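N-acetyltransferase domain-containing protein (Xanthomonas campestris pv. campestris, PDB 2OZH) is a putative acetyltransferase of the GNAT family, probably transferring an acyl group to an acceptor substrate. Local coordinates at residues V62-A67 with Q101-F106. Residues are numbered along the deposited sequence; the frame is centred on the assembly and turned at random. Where two conformers were deposited one is given.
With EDO (1,2-ethanediol), chain H.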
loop_
_atom_site.group_PDB
_atom_site.type_symbol
_atom_site.label_atom_id
_atom_site.label_comp_id
_atom_site.label_asym_id
_atom_site.label_seq_id
_atom_site.Cartn_x
_atom_site.Cartn_y
_atom_site.Cartn_z
ATOM N N VAL A 62 0.025 5.101 -7.508
ATOM C CA VAL A 62 0.663 4.886 -6.220
ATOM C C VAL A 62 -0.391 4.829 -5.110
ATOM O O VAL A 62 -1.239 5.708 -5.005
ATOM C CB VAL A 62 1.706 5.986 -5.940
ATOM C CG1 VAL A 62 2.328 5.816 -4.544
ATOM C CG2 VAL A 62 2.777 5.994 -7.003
ATOM N N ILE A 63 -0.328 3.808 -4.261
ATOM C CA ILE A 63 -1.158 3.711 -3.075
ATOM C C ILE A 63 -0.201 3.989 -1.900
ATOM O O ILE A 63 0.795 3.296 -1.751
ATOM C CB ILE A 63 -1.772 2.325 -2.935
ATOM C CG1 ILE A 63 -2.598 1.996 -4.182
ATOM C CG2 ILE A 63 -2.640 2.263 -1.695
ATOM C CD1 ILE A 63 -3.083 0.561 -4.217
ATOM N N SER A 64 -0.526 4.964 -1.066
ATOM C CA SER A 64 0.408 5.387 -0.023
ATOM C C SER A 64 -0.300 6.058 1.115
ATOM O O SER A 64 -1.389 6.606 0.944
ATOM C CB SER A 64 1.396 6.367 -0.637
ATOM O OG SER A 64 2.408 6.801 0.283
ATOM N N ASP A 65 0.347 6.057 2.287
ATOM C CA ASP A 65 -0.056 6.902 3.401
ATOM C C ASP A 65 0.630 8.266 3.388
ATOM O O ASP A 65 0.421 9.051 4.300
ATOM C CB ASP A 65 0.147 6.197 4.730
ATOM C CG ASP A 65 1.580 5.937 5.056
ATOM O OD1 ASP A 65 2.462 6.221 4.212
ATOM O OD2 ASP A 65 1.823 5.466 6.196
ATOM N N TYR A 66 1.456 8.524 2.371
ATOM C CA TYR A 66 2.179 9.787 2.220
ATOM C C TYR A 66 3.052 10.072 3.423
ATOM O O TYR A 66 3.314 11.243 3.780
ATOM C CB TYR A 66 1.217 10.960 1.939
ATOM C CG TYR A 66 0.205 10.591 0.889
ATOM C CD1 TYR A 66 0.598 10.162 -0.369
ATOM C CD2 TYR A 66 -1.147 10.566 1.181
ATOM C CE1 TYR A 66 -0.326 9.710 -1.307
ATOM C CE2 TYR A 66 -2.095 10.146 0.240
ATOM C CZ TYR A 66 -1.666 9.697 -1.000
ATOM O OH TYR A 66 -2.585 9.271 -1.949
ATOM N N ALA A 67 3.529 9.002 4.062
ATOM C CA ALA A 67 4.295 9.123 5.290
ATOM C C ALA A 67 5.333 8.043 5.523
ATOM O O ALA A 67 6.488 8.366 5.824
ATOM C CB ALA A 67 3.353 9.187 6.474
ATOM N N GLN A 101 8.141 11.486 -0.306
ATOM C CA GLN A 101 9.508 11.609 0.168
ATOM C C GLN A 101 9.668 11.030 1.559
ATOM O O GLN A 101 8.718 10.974 2.328
ATOM C CB GLN A 101 9.940 13.085 0.202
ATOM C CG GLN A 101 9.831 13.797 -1.137
ATOM C CD GLN A 101 10.581 13.086 -2.222
ATOM O OE1 GLN A 101 11.789 12.838 -2.093
ATOM N NE2 GLN A 101 9.887 12.698 -3.298
ATOM N N GLY A 102 10.874 10.563 1.865
ATOM C CA GLY A 102 11.162 10.075 3.202
ATOM C C GLY A 102 10.472 8.789 3.603
ATOM O O GLY A 102 10.354 8.496 4.794
ATOM N N LEU A 103 10.013 8.001 2.634
ATOM C CA LEU A 103 9.287 6.808 2.969
ATOM C C LEU A 103 10.220 5.704 3.414
ATOM O O LEU A 103 11.305 5.547 2.842
ATOM C CB LEU A 103 8.508 6.328 1.731
ATOM C CG LEU A 103 7.512 7.295 1.098
ATOM C CD1 LEU A 103 6.881 6.675 -0.128
ATOM C CD2 LEU A 103 6.413 7.699 2.085
ATOM N N ARG A 104 9.783 4.915 4.373
ATOM C CA ARG A 104 10.530 3.768 4.836
ATOM C C ARG A 104 10.574 2.679 3.777
ATOM O O ARG A 104 11.609 2.026 3.567
ATOM C CB ARG A 104 9.882 3.235 6.103
ATOM C CG ARG A 104 10.747 2.265 6.791
ATOM C CD ARG A 104 10.441 2.290 8.257
ATOM N NE ARG A 104 11.188 1.199 8.810
ATOM C CZ ARG A 104 10.809 -0.067 8.662
ATOM N NH1 ARG A 104 9.669 -0.364 8.039
ATOM N NH2 ARG A 104 11.549 -1.020 9.158
ATOM N N ARG A 105 9.434 2.459 3.107
ATOM C CA ARG A 105 9.329 1.390 2.118
ATOM C C ARG A 105 8.482 1.817 0.939
ATOM O O ARG A 105 7.356 2.316 1.125
ATOM C CB ARG A 105 8.702 0.144 2.733
ATOM C CG ARG A 105 8.946 -1.111 1.869
ATOM C CD ARG A 105 8.143 -2.295 2.302
ATOM N NE ARG A 105 8.287 -2.678 3.699
ATOM C CZ ARG A 105 8.863 -3.781 4.174
ATOM N NH1 ARG A 105 9.497 -4.688 3.424
ATOM N NH2 ARG A 105 8.774 -3.962 5.466
ATOM N N PHE A 106 9.012 1.580 -0.251
ATOM C CA PHE A 106 8.281 1.770 -1.513
ATOM C C PHE A 106 8.376 0.412 -2.204
ATOM O O PHE A 106 9.484 -0.061 -2.487
ATOM C CB PHE A 106 8.929 2.876 -2.342
ATOM C CG PHE A 106 8.007 3.603 -3.280
ATOM C CD1 PHE A 106 6.983 2.962 -3.951
ATOM C CD2 PHE A 106 8.205 4.951 -3.486
ATOM C CE1 PHE A 106 6.143 3.678 -4.794
ATOM C CE2 PHE A 106 7.394 5.681 -4.318
ATOM C CZ PHE A 106 6.377 5.038 -5.005
HETATM C C1 EDO H . 13.119 9.787 -0.658
HETATM O O1 EDO H . 13.128 10.941 0.202
HETATM C C2 EDO H . 14.403 9.011 -0.465
HETATM O O2 EDO H . 14.204 7.716 0.128
HETATM O O HOH W 1 8.776 7.046 6.447
HETATM O O HOH W 2 7.599 10.822 4.918
#
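The carbonyl oxygen of A67 accepts from two waters, and each of them also donates to a carbonyl on the 101-106 side. Water 1 sits 2.7 Å from A67 O and reaches on to G102 O. Water 2 lies 2.8 Å from A67 O and donates to Q101 O. The two backbones therefore meet here through solvent, with A67 O and G102 O themselves 4.0 Å apart. Beside these bridges L103 supplies apolar packing: CD2 rests against the backbone of A67, 3.6 Å from A67 C, and comes near S64 OG. Deeper in, V62 CG1 approaches F106 CZ at 4.1 Å, the two side chains crossing at about a right angle and the methyl reaching the ring obliquely. A70 of strand 69-77, which runs between strands 55-64 and 105-109 in the mixed sheet of this GNAT-family fold, touches V62, S64, L103 and F106, and V94 of helix 86-96 packs on both V62 and F106. R105 and F106 also pair antiparallel with a strand of the second subunit, so the sheet runs on across the interface.

The turn that carries A67 is held by its own side chains. S64 OG takes the N-H of Y66 at 2.9 Å, an ST turn, and is also hydrogen-bonded to F69 O. D65 OD1 accepts from A67 N at 3.0 Å, an Asx turn in which the donor stands 60° out of the carboxylate plane, and it binds F69 N as well; D65 OD2 pairs with T68 OG1 and forms a salt bridge to R61 of the second subunit. Both turns brace the loop, consistent with a steady position for A67 O, where two waters bridge acceptors that cannot bond each other directly.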